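Local coordinates for PHO85 cyclin-10 (Saccharomyces cerevisiae, PDB 4KRD), which partners the cyclin-dependent kinase PHO85 as its cyclin, directing it to phosphorylate and restrain glycogen synthase GSY2, at residues E45-L49 with L199-R203; S84-L88 with V133-I138; D110-L114 with K125-Q129. All blocks are in the same frame, centred on the assembly; numbering follows the deposited sequence.

Contact 1 of 3, residues E45-L49 with L199-R203; sequences ETIEL and LNELR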
ATOM      1  N   GLU B  45      24.880  -3.893  12.885  1.00 38.87           N
ATOM      2  CA  GLU B  45      25.210  -5.106  13.639  1.00 43.51           C
ATOM      3  C   GLU B  45      24.544  -6.351  13.045  1.00 38.10           C
ATOM      4  O   GLU B  45      25.112  -7.446  13.070  1.00 43.36           O
ATOM      5  CB  GLU B  45      24.852  -4.935  15.117  1.00 43.37           C
ATOM      6  CG  GLU B  45      25.472  -5.989  16.020  1.00 47.18           C
ATOM      7  CD  GLU B  45      25.032  -5.843  17.465  1.00 53.98           C
ATOM      8  OE1 GLU B  45      24.330  -4.859  17.773  1.00 55.40           O
ATOM      9  OE2 GLU B  45      25.383  -6.711  18.293  1.00 55.96           O
ATOM     10  N   THR B  46      23.345  -6.181  12.488  1.00 44.78           N
ATOM     11  CA  THR B  46      22.665  -7.277  11.797  1.00 37.19           C
ATOM     12  C   THR B  46      23.503  -7.730  10.614  1.00 33.99           C
ATOM     13  O   THR B  46      23.690  -8.929  10.387  1.00 31.80           O
ATOM     14  CB  THR B  46      21.256  -6.855  11.307  1.00 39.66           C
ATOM     15  OG1 THR B  46      20.444  -6.475  12.425  1.00 36.33           O
ATOM     16  CG2 THR B  46      20.570  -7.996  10.561  1.00 32.15           C
ATOM     17  N   ILE B  47      24.015  -6.765   9.858  1.00 32.58           N
ATOM     18  CA  ILE B  47      24.902  -7.082   8.748  1.00 38.46           C
ATOM     19  C   ILE B  47      26.156  -7.836   9.225  1.00 37.98           C
ATOM     20  O   ILE B  47      26.538  -8.858   8.657  1.00 35.15           O
ATOM     21  CB  ILE B  47      25.323  -5.827   7.978  1.00 33.10           C
ATOM     22  CG1 ILE B  47      24.111  -5.249   7.237  1.00 34.12           C
ATOM     23  CG2 ILE B  47      26.427  -6.194   6.991  1.00 34.69           C
ATOM     24  CD1 ILE B  47      24.243  -3.772   6.865  1.00 41.45           C
ATOM     25  N   GLU B  48      26.782  -7.338  10.283  1.00 41.11           N
ATOM     26  CA  GLU B  48      27.973  -8.005  10.805  1.00 42.29           C
ATOM     27  C   GLU B  48      27.700  -9.443  11.217  1.00 41.90           C
ATOM     28  O   GLU B  48      28.514 -10.318  10.954  1.00 40.74           O
ATOM     29  CB  GLU B  48      28.593  -7.203  11.949  1.00 44.22           C
ATOM     30  CG  GLU B  48      29.207  -5.902  11.459  1.00 51.79           C
ATOM     31  CD  GLU B  48      29.635  -4.978  12.585  1.00 68.03           C
ATOM     32  OE1 GLU B  48      29.623  -5.419  13.765  1.00 62.92           O
ATOM     33  OE2 GLU B  48      29.982  -3.809  12.282  1.00 69.24           O
ATOM     34  N   LEU B  49      26.550  -9.700  11.842  1.00 42.20           N
ATOM     35  CA  LEU B  49      26.225 -11.066  12.268  1.00 38.36           C
ATOM     36  C   LEU B  49      25.876 -11.988  11.105  1.00 41.05           C
ATOM     37  O   LEU B  49      26.255 -13.158  11.091  1.00 37.82           O
ATOM     38  CB  LEU B  49      25.135 -11.072  13.339  1.00 38.74           C
ATOM     39  CG  LEU B  49      25.573 -10.420  14.649  1.00 44.18           C
ATOM     40  CD1 LEU B  49      24.421 -10.278  15.617  1.00 44.04           C
ATOM     41  CD2 LEU B  49      26.726 -11.214  15.286  1.00 52.45           C
ATOM     42  N   LEU B 199      17.829  -9.462  15.917  1.00 37.64           N
ATOM     43  CA  LEU B 199      19.209  -9.094  16.195  1.00 38.47           C
ATOM     44  C   LEU B 199      19.630  -9.629  17.562  1.00 41.39           C
ATOM     45  O   LEU B 199      20.739 -10.136  17.725  1.00 44.27           O
ATOM     46  CB  LEU B 199      19.350  -7.575  16.176  1.00 38.32           C
ATOM     47  CG  LEU B 199      20.658  -7.023  16.725  1.00 38.86           C
ATOM     48  CD1 LEU B 199      21.820  -7.516  15.878  1.00 40.98           C
ATOM     49  CD2 LEU B 199      20.622  -5.505  16.776  1.00 39.23           C
ATOM     50  N   ASN B 200      18.739  -9.508  18.542  1.00 39.13           N
ATOM     51  CA  ASN B 200      18.997 -10.059  19.873  1.00 42.18           C
ATOM     52  C   ASN B 200      19.178 -11.570  19.823  1.00 46.73           C
ATOM     53  O   ASN B 200      20.105 -12.113  20.433  1.00 47.77           O
ATOM     54  CB  ASN B 200      17.894  -9.662  20.869  1.00 41.88           C
ATOM     55  CG  ASN B 200      17.940  -8.183  21.230  1.00 45.84           C
ATOM     56  OD1 ASN B 200      18.886  -7.477  20.886  1.00 50.45           O
ATOM     57  ND2 ASN B 200      16.924  -7.712  21.930  1.00 47.41           N
ATOM     58  N   GLU B 201      18.308 -12.249  19.080  1.00 39.11           N
ATOM     59  CA  GLU B 201      18.414 -13.697  18.927  1.00 38.83           C
ATOM     60  C   GLU B 201      19.726 -14.117  18.249  1.00 46.81           C
ATOM     61  O   GLU B 201      20.388 -15.048  18.697  1.00 44.68           O
ATOM     62  CB  GLU B 201      17.196 -14.256  18.179  1.00 43.81           C
ATOM     63  CG  GLU B 201      17.101 -15.782  18.171  1.00 43.11           C
ATOM     64  CD  GLU B 201      15.799 -16.285  17.571  1.00 43.64           C
ATOM     65  OE1 GLU B 201      14.966 -15.443  17.173  1.00 46.00           O
ATOM     66  OE2 GLU B 201      15.609 -17.516  17.492  1.00 44.62           O
ATOM     67  N   LEU B 202      20.110 -13.428  17.180  1.00 46.90           N
ATOM     68  CA  LEU B 202      21.367 -13.739  16.500  1.00 44.02           C
ATOM     69  C   LEU B 202      22.545 -13.488  17.429  1.00 51.31           C
ATOM     70  O   LEU B 202      23.466 -14.302  17.551  1.00 54.80           O
ATOM     71  CB  LEU B 202      21.535 -12.856  15.274  1.00 47.68           C
ATOM     72  CG  LEU B 202      20.721 -13.221  14.041  1.00 47.63           C
ATOM     73  CD1 LEU B 202      20.784 -12.082  13.033  1.00 45.10           C
ATOM     74  CD2 LEU B 202      21.257 -14.508  13.459  1.00 49.71           C
ATOM     75  N   ARG B 203      22.500 -12.327  18.062  1.00 46.20           N
ATOM     76  CA  ARG B 203      23.506 -11.895  19.004  1.00 53.69           C
ATOM     77  C   ARG B 203      23.765 -13.004  20.018  1.00 54.08           C
ATOM     78  O   ARG B 203      24.907 -13.278  20.368  1.00 54.69           O
ATOM     79  CB  ARG B 203      23.019 -10.615  19.693  1.00 47.86           C
ATOM     80  CG  ARG B 203      24.085  -9.805  20.380  1.00 59.47           C
ATOM     81  CD  ARG B 203      23.844  -8.314  20.162  1.00 57.50           C
ATOM     82  NE  ARG B 203      22.575  -7.840  20.703  1.00 51.77           N
ATOM     83  CZ  ARG B 203      22.186  -6.569  20.655  1.00 54.12           C
ATOM     84  NH1 ARG B 203      22.970  -5.659  20.094  1.00 53.43           N
ATOM     85  NH2 ARG B 203      21.020  -6.199  21.169  1.00 61.82           N
TER
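E45 reaches out from helix 36-54 to meet R203 near the end of helix 189-203. With CG of E45 anti to the backbone N (chi1 -165°) and the rest of the chain extended, CB and then CG pass over the L199 methyl CD1, CG at 4.0 Å from it. The carboxylate arrives at R203 with both oxygens engaged: OE1 lies 2.8 Å from R203 NH1, a salt bridge, and OE2 accepts a hydrogen bond from that same NH1 at 3.2 Å, on its syn side. The carboxylate and guanidinium planes are turned 51° apart, so this is not a flat two-nitrogen pairing; one nitrogen serves both oxygens. R203 bends back at chi2 and chi3, which lays L199 CG over a face of its guanidinium.

Deeper in, L49 CD1 packs 3.8 Å from L199 CD1 and 3.9 Å from L202 CB, while T46 OG1, hydrogen-bonded to N42 O, rests beside L199. The two segments run at 38°, joining the helix that follows the N-terminal arm to the C-terminal helix of this cyclin-domain fragment. Leucines fill the inner part of the interface, and the E45-R203 ion pair closes its outer side, where solvent would probably weaken its electrostatic pull.

Contact 2 of 3, residues S84-L88 with V133-I138; sequences SADFL and VHRMII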
ATOM      1  N   SER B  84      31.110   0.587   6.101  1.00 52.09           N
ATOM      2  CA  SER B  84      29.656   0.516   6.288  1.00 52.10           C
ATOM      3  C   SER B  84      29.146   1.570   7.265  1.00 50.76           C
ATOM      4  O   SER B  84      28.141   2.239   7.004  1.00 49.81           O
ATOM      5  CB  SER B  84      29.228  -0.872   6.777  1.00 45.86           C
ATOM      6  OG  SER B  84      29.402  -1.830   5.762  1.00 53.18           O
ATOM      7  N   ALA B  85      29.830   1.709   8.398  1.00 48.08           N
ATOM      8  CA  ALA B  85      29.393   2.644   9.430  1.00 49.31           C
ATOM      9  C   ALA B  85      29.447   4.085   8.930  1.00 51.32           C
ATOM     10  O   ALA B  85      28.522   4.859   9.157  1.00 51.88           O
ATOM     11  CB  ALA B  85      30.223   2.478  10.688  1.00 55.59           C
ATOM     12  N   ASP B  86      30.525   4.436   8.232  1.00 48.94           N
ATOM     13  CA  ASP B  86      30.689   5.799   7.732  1.00 48.40           C
ATOM     14  C   ASP B  86      29.737   6.090   6.570  1.00 46.77           C
ATOM     15  O   ASP B  86      29.279   7.217   6.402  1.00 46.12           O
ATOM     16  CB  ASP B  86      32.135   6.053   7.286  1.00 52.72           C
ATOM     17  CG  ASP B  86      33.128   6.031   8.445  1.00 60.56           C
ATOM     18  OD1 ASP B  86      32.712   6.255   9.602  1.00 58.51           O
ATOM     19  OD2 ASP B  86      34.332   5.792   8.191  1.00 61.69           O
ATOM     20  N   PHE B  87      29.462   5.074   5.761  1.00 49.02           N
ATOM     21  CA  PHE B  87      28.548   5.223   4.637  1.00 46.75           C
ATOM     22  C   PHE B  87      27.151   5.518   5.169  1.00 43.95           C
ATOM     23  O   PHE B  87      26.439   6.386   4.658  1.00 45.96           O
ATOM     24  CB  PHE B  87      28.543   3.955   3.792  1.00 44.56           C
ATOM     25  CG  PHE B  87      27.741   4.067   2.529  1.00 44.94           C
ATOM     26  CD1 PHE B  87      27.896   5.163   1.692  1.00 47.96           C
ATOM     27  CD2 PHE B  87      26.855   3.057   2.162  1.00 42.10           C
ATOM     28  CE1 PHE B  87      27.168   5.271   0.511  1.00 47.47           C
ATOM     29  CE2 PHE B  87      26.124   3.149   0.984  1.00 43.26           C
ATOM     30  CZ  PHE B  87      26.278   4.267   0.154  1.00 44.10           C
ATOM     31  N   LEU B  88      26.773   4.792   6.212  1.00 45.50           N
ATOM     32  CA  LEU B  88      25.493   5.000   6.862  1.00 45.56           C
ATOM     33  C   LEU B  88      25.401   6.392   7.488  1.00 51.73           C
ATOM     34  O   LEU B  88      24.342   7.011   7.462  1.00 48.88           O
ATOM     35  CB  LEU B  88      25.233   3.903   7.897  1.00 46.20           C
ATOM     36  CG  LEU B  88      24.706   2.582   7.334  1.00 45.68           C
ATOM     37  CD1 LEU B  88      24.793   1.462   8.366  1.00 41.90           C
ATOM     38  CD2 LEU B  88      23.266   2.776   6.839  1.00 42.47           C
ATOM     39  N   VAL B 133      27.867  -5.997   0.678  1.00 35.08           N
ATOM     40  CA  VAL B 133      27.291  -5.157   1.731  1.00 35.45           C
ATOM     41  C   VAL B 133      26.962  -3.716   1.319  1.00 39.57           C
ATOM     42  O   VAL B 133      25.881  -3.202   1.637  1.00 39.93           O
ATOM     43  CB  VAL B 133      28.164  -5.137   2.998  1.00 37.44           C
ATOM     44  CG1 VAL B 133      27.693  -4.036   3.944  1.00 36.17           C
ATOM     45  CG2 VAL B 133      28.142  -6.512   3.675  1.00 38.84           C
ATOM     46  N   HIS B 134      27.882  -3.068   0.611  1.00 35.19           N
ATOM     47  CA  HIS B 134      27.712  -1.660   0.250  1.00 37.70           C
ATOM     48  C   HIS B 134      26.453  -1.422  -0.605  1.00 33.77           C
ATOM     49  O   HIS B 134      25.645  -0.527  -0.325  1.00 38.77           O
ATOM     50  CB  HIS B 134      28.964  -1.176  -0.487  1.00 41.33           C
ATOM     51  CG  HIS B 134      28.978   0.294  -0.760  1.00 46.88           C
ATOM     52  ND1 HIS B 134      28.779   0.820  -2.020  1.00 48.26           N
ATOM     53  CD2 HIS B 134      29.166   1.353   0.063  1.00 48.37           C
ATOM     54  CE1 HIS B 134      28.847   2.137  -1.962  1.00 47.18           C
ATOM     55  NE2 HIS B 134      29.075   2.487  -0.708  1.00 46.72           N
ATOM     56  N   ARG B 135      26.290  -2.231  -1.642  1.00 33.88           N
ATOM     57  CA  ARG B 135      25.149  -2.093  -2.540  1.00 37.96           C
ATOM     58  C   ARG B 135      23.857  -2.572  -1.885  1.00 35.05           C
ATOM     59  O   ARG B 135      22.777  -2.092  -2.225  1.00 32.28           O
ATOM     60  CB  ARG B 135      25.401  -2.842  -3.852  1.00 34.67           C
ATOM     61  CG  ARG B 135      26.447  -2.169  -4.741  1.00 38.32           C
ATOM     62  CD  ARG B 135      26.607  -2.915  -6.060  1.00 41.88           C
ATOM     63  NE  ARG B 135      27.530  -2.233  -6.960  1.00 40.27           N
ATOM     64  CZ  ARG B 135      27.775  -2.612  -8.206  1.00 42.03           C
ATOM     65  NH1 ARG B 135      27.159  -3.670  -8.719  1.00 41.85           N
ATOM     66  NH2 ARG B 135      28.631  -1.921  -8.948  1.00 50.98           N
ATOM     67  N   MET B 136      23.971  -3.526  -0.962  1.00 36.74           N
ATOM     68  CA  MET B 136      22.816  -4.002  -0.201  1.00 36.91           C
ATOM     69  C   MET B 136      22.238  -2.901   0.688  1.00 36.13           C
ATOM     70  O   MET B 136      21.022  -2.757   0.810  1.00 35.60           O
ATOM     71  CB  MET B 136      23.199  -5.215   0.646  1.00 39.51           C
ATOM     72  CG  MET B 136      22.053  -5.812   1.454  1.00 45.86           C
ATOM     73  SD  MET B 136      20.724  -6.520   0.444  1.00 48.02           S
ATOM     74  CE  MET B 136      21.614  -7.815  -0.418  1.00 39.11           C
ATOM     75  N   ILE B 137      23.116  -2.135   1.320  1.00 29.48           N
ATOM     76  CA  ILE B 137      22.708  -1.004   2.150  1.00 33.01           C
ATOM     77  C   ILE B 137      21.957   0.039   1.333  1.00 31.95           C
ATOM     78  O   ILE B 137      20.900   0.517   1.735  1.00 35.78           O
ATOM     79  CB  ILE B 137      23.929  -0.354   2.836  1.00 35.84           C
ATOM     80  CG1 ILE B 137      24.432  -1.259   3.964  1.00 36.57           C
ATOM     81  CG2 ILE B 137      23.581   1.016   3.375  1.00 35.12           C
ATOM     82  CD1 ILE B 137      25.815  -0.882   4.491  1.00 38.78           C
ATOM     83  N   ILE B 138      22.524   0.396   0.190  1.00 31.67           N
ATOM     84  CA  ILE B 138      21.877   1.307  -0.741  1.00 34.01           C
ATOM     85  C   ILE B 138      20.443   0.864  -1.071  1.00 33.24           C
ATOM     86  O   ILE B 138      19.498   1.635  -0.928  1.00 30.84           O
ATOM     87  CB  ILE B 138      22.707   1.414  -2.022  1.00 32.56           C
ATOM     88  CG1 ILE B 138      24.054   2.085  -1.712  1.00 34.13           C
ATOM     89  CG2 ILE B 138      21.976   2.223  -3.085  1.00 32.74           C
ATOM     90  CD1 ILE B 138      24.920   2.264  -2.937  1.00 40.08           C
TER
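F87 and H134 make the tight end of this contact. F87 sends its ring across to helix 130-148 because CG stands anti to the backbone N (chi1 -174°), and one face of that ring settles on the H134 imidazole. The centroids are 4.2 Å apart and the planes are inclined by 34°, an oblique aromatic pairing. At the ring edge, in its plane, I138 CG1 comes to 3.6 Å from F87 CE2, so the phenyl is held on a face and at an edge by H134 and I138, one helical turn apart on helix 130-148. I137 CG2 touches it obliquely and also meets L88 CD2 at 3.9 Å.

Packing is sparser toward S84, which is partly exposed. Its OG lies 3.3 Å from V133 CG1 and 3.9 Å from I137 CD1, so a hydroxyl here borders methyl groups. H134 is likewise only partly buried, with M76 and P80 of a nearby loop against it.

Within the helical bundle of the cyclin domain, helix 84-95 lies alongside helix 130-148, the two segments at 26° with axes 10.8 Å apart. Helix 36-54 packs against this pair through F43 on L88 and I47 on both V133 and I137, while L169 of helix 166-180 reaches I138.

Contact 3 of 3, residues D110-L114 with K125-Q129; sequences DTLFL and KLNLQ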
ATOM      1  N   ASP B 110      16.882  -8.946   7.012  1.00 28.46           N
ATOM      2  CA  ASP B 110      16.392 -10.075   7.824  1.00 30.40           C
ATOM      3  C   ASP B 110      15.623 -11.072   6.981  1.00 30.20           C
ATOM      4  O   ASP B 110      15.855 -12.265   7.044  1.00 32.14           O
ATOM      5  CB  ASP B 110      15.401  -9.595   8.903  1.00 31.26           C
ATOM      6  CG  ASP B 110      16.077  -8.938  10.104  1.00 37.25           C
ATOM      7  OD1 ASP B 110      17.244  -9.264  10.400  1.00 38.05           O
ATOM      8  OD2 ASP B 110      15.405  -8.110  10.772  1.00 38.50           O
ATOM      9  N   THR B 111      14.659 -10.576   6.205  1.00 28.84           N
ATOM     10  CA  THR B 111      13.792 -11.482   5.480  1.00 23.15           C
ATOM     11  C   THR B 111      14.470 -12.063   4.239  1.00 25.33           C
ATOM     12  O   THR B 111      14.100 -13.137   3.758  1.00 27.71           O
ATOM     13  CB  THR B 111      12.418 -10.822   5.165  1.00 32.50           C
ATOM     14  OG1 THR B 111      11.468 -11.832   4.798  1.00 31.56           O
ATOM     15  CG2 THR B 111      12.563  -9.810   4.044  1.00 29.47           C
ATOM     16  N   LEU B 112      15.471 -11.364   3.717  1.00 26.62           N
ATOM     17  CA  LEU B 112      16.253 -11.915   2.617  1.00 28.05           C
ATOM     18  C   LEU B 112      17.137 -13.086   3.094  1.00 32.76           C
ATOM     19  O   LEU B 112      17.265 -14.118   2.412  1.00 29.03           O
ATOM     20  CB  LEU B 112      17.117 -10.819   1.977  1.00 29.48           C
ATOM     21  CG  LEU B 112      18.057 -11.203   0.825  1.00 32.02           C
ATOM     22  CD1 LEU B 112      17.350 -12.023  -0.265  1.00 33.57           C
ATOM     23  CD2 LEU B 112      18.760  -9.965   0.229  1.00 35.44           C
ATOM     24  N   PHE B 113      17.747 -12.933   4.264  1.00 28.77           N
ATOM     25  CA  PHE B 113      18.815 -13.876   4.657  1.00 28.07           C
ATOM     26  C   PHE B 113      18.390 -14.945   5.668  1.00 32.16           C
ATOM     27  O   PHE B 113      19.068 -15.959   5.818  1.00 37.17           O
ATOM     28  CB  PHE B 113      20.051 -13.115   5.162  1.00 30.96           C
ATOM     29  CG  PHE B 113      20.778 -12.369   4.079  1.00 34.42           C
ATOM     30  CD1 PHE B 113      21.574 -13.047   3.176  1.00 34.46           C
ATOM     31  CD2 PHE B 113      20.642 -10.996   3.943  1.00 32.22           C
ATOM     32  CE1 PHE B 113      22.227 -12.370   2.159  1.00 35.51           C
ATOM     33  CE2 PHE B 113      21.303 -10.320   2.925  1.00 33.37           C
ATOM     34  CZ  PHE B 113      22.091 -11.014   2.034  1.00 37.49           C
ATOM     35  N   LEU B 114      17.276 -14.715   6.359  1.00 29.78           N
ATOM     36  CA  LEU B 114      16.844 -15.595   7.442  1.00 31.42           C
ATOM     37  C   LEU B 114      15.433 -16.135   7.264  1.00 40.01           C
ATOM     38  O   LEU B 114      14.527 -15.423   6.806  1.00 34.32           O
ATOM     39  CB  LEU B 114      16.883 -14.844   8.781  1.00 29.22           C
ATOM     40  CG  LEU B 114      18.241 -14.319   9.274  1.00 33.93           C
ATOM     41  CD1 LEU B 114      18.041 -13.261  10.360  1.00 36.55           C
ATOM     42  CD2 LEU B 114      19.100 -15.464   9.779  1.00 37.87           C
ATOM     43  N   LYS B 125      19.406 -18.514   5.007  1.00 35.63           N
ATOM     44  CA  LYS B 125      18.898 -18.867   3.691  1.00 38.39           C
ATOM     45  C   LYS B 125      19.940 -18.690   2.607  1.00 34.77           C
ATOM     46  O   LYS B 125      19.973 -19.445   1.650  1.00 44.06           O
ATOM     47  CB  LYS B 125      17.685 -17.974   3.330  1.00 39.32           C
ATOM     48  CG  LYS B 125      16.379 -18.412   3.936  1.00 42.95           C
ATOM     49  CD  LYS B 125      15.309 -17.305   3.839  1.00 40.35           C
ATOM     50  CE  LYS B 125      15.234 -16.696   2.455  1.00 41.14           C
ATOM     51  NZ  LYS B 125      14.123 -15.704   2.378  1.00 38.07           N
ATOM     52  N   LEU B 126      20.756 -17.651   2.739  1.00 41.38           N
ATOM     53  CA  LEU B 126      21.741 -17.302   1.720  1.00 39.10           C
ATOM     54  C   LEU B 126      22.998 -16.800   2.375  1.00 41.45           C
ATOM     55  O   LEU B 126      22.965 -16.234   3.470  1.00 40.74           O
ATOM     56  CB  LEU B 126      21.232 -16.165   0.823  1.00 44.13           C
ATOM     57  CG  LEU B 126      19.888 -16.250   0.117  1.00 50.33           C
ATOM     58  CD1 LEU B 126      19.461 -14.846  -0.311  1.00 46.91           C
ATOM     59  CD2 LEU B 126      19.991 -17.180  -1.077  1.00 57.66           C
ATOM     60  N   ASN B 127      24.112 -16.979   1.680  1.00 44.04           N
ATOM     61  CA  ASN B 127      25.375 -16.454   2.150  1.00 44.89           C
ATOM     62  C   ASN B 127      25.506 -14.977   1.798  1.00 41.64           C
ATOM     63  O   ASN B 127      25.277 -14.580   0.654  1.00 46.42           O
ATOM     64  CB  ASN B 127      26.534 -17.257   1.555  1.00 49.78           C
ATOM     65  CG  ASN B 127      26.595 -18.685   2.096  1.00 48.32           C
ATOM     66  OD1 ASN B 127      27.146 -18.926   3.166  1.00 55.07           O
ATOM     67  ND2 ASN B 127      26.030 -19.629   1.356  1.00 47.00           N
ATOM     68  N   LEU B 128      25.851 -14.166   2.790  1.00 36.55           N
ATOM     69  CA  LEU B 128      26.214 -12.768   2.561  1.00 39.21           C
ATOM     70  C   LEU B 128      27.741 -12.632   2.519  1.00 44.31           C
ATOM     71  O   LEU B 128      28.414 -13.129   3.414  1.00 43.41           O
ATOM     72  CB  LEU B 128      25.692 -11.914   3.710  1.00 32.25           C
ATOM     73  CG  LEU B 128      25.968 -10.406   3.664  1.00 36.44           C
ATOM     74  CD1 LEU B 128      25.453  -9.769   2.369  1.00 35.16           C
ATOM     75  CD2 LEU B 128      25.342  -9.743   4.885  1.00 33.22           C
ATOM     76  N   GLN B 129      28.272 -11.947   1.507  1.00 46.04           N
ATOM     77  CA  GLN B 129      29.709 -11.639   1.424  1.00 48.02           C
ATOM     78  C   GLN B 129      29.947 -10.153   1.659  1.00 50.49           C
ATOM     79  O   GLN B 129      29.045  -9.335   1.433  1.00 39.92           O
ATOM     80  CB  GLN B 129      30.272 -11.970   0.042  1.00 49.64           C
ATOM     81  CG  GLN B 129      29.987 -13.354  -0.482  1.00 55.47           C
ATOM     82  CD  GLN B 129      30.532 -13.527  -1.894  1.00 64.62           C
ATOM     83  OE1 GLN B 129      29.821 -13.311  -2.879  1.00 61.72           O
ATOM     84  NE2 GLN B 129      31.809 -13.891  -1.997  1.00 61.59           N
TER
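The F113 ring meets the 125-129 loop with its edge: the carbonyl oxygens L126 O and N127 O lie near its plane, L126 O at 3.5 Å from CD1. One face is taken by L112 CG of its own helix, offset toward the rim. L128 CD1 comes in obliquely, 3.6 Å from F113 CZ, and L126 CB sits beside CD1. The ring gets there because CG lies anti to the carbonyl carbon (chi1 -70°), which swings it back to the loop although the CB bond points away. L112 CD1 meets L126 CD1 at 3.5 Å.

Helix 99-113 ends here, and L114 leaves helical geometry to begin the two-stranded antiparallel hairpin, 114-116 with 122-124. The chain then returns past the helix end as it heads for helix 130-148. K125 binds that end twice. Its backbone N donates to F113 O at 2.7 Å, almost straight at 177° but from above the carbonyl plane. Its side chain bends at chi3 over the last turn, and NZ donates to T111 O at 2.9 Å, nearly in line with that C=O. A methionine in place of K125 would probably leave T111 O without this charged donor and the helix end without its compensating positive charge. L126 N and L126 O are buried with no partner in the model, while L128 N is bonded to S54 OG, tying the loop to helix 36-54.

All three are largely buried, but only contact 1 touches through an exposed residue, R203; contact 3 lies nearest the chain centre, about 9 Å between centres, against 10 and 12 Å for contacts 2 and 1. Contact 2 is apolar and aromatic; contact 1 has leucines inside and an ion pair outside; contact 3 sets a loop against a helix end through two K125 bonds to carbonyls and F113 and leucine packing. Contact 3 nests within contact 2's chain loop, and both within contact 1's. Contacts 2 and 3 share no element but touch: M136 CE packs 3.6 Å from L112 CD2. Helix 36-54 joins them: I47 CG2 lies 3.7 Å from V133 CG2, T46 CG2 3.6 Å from D110 OD1.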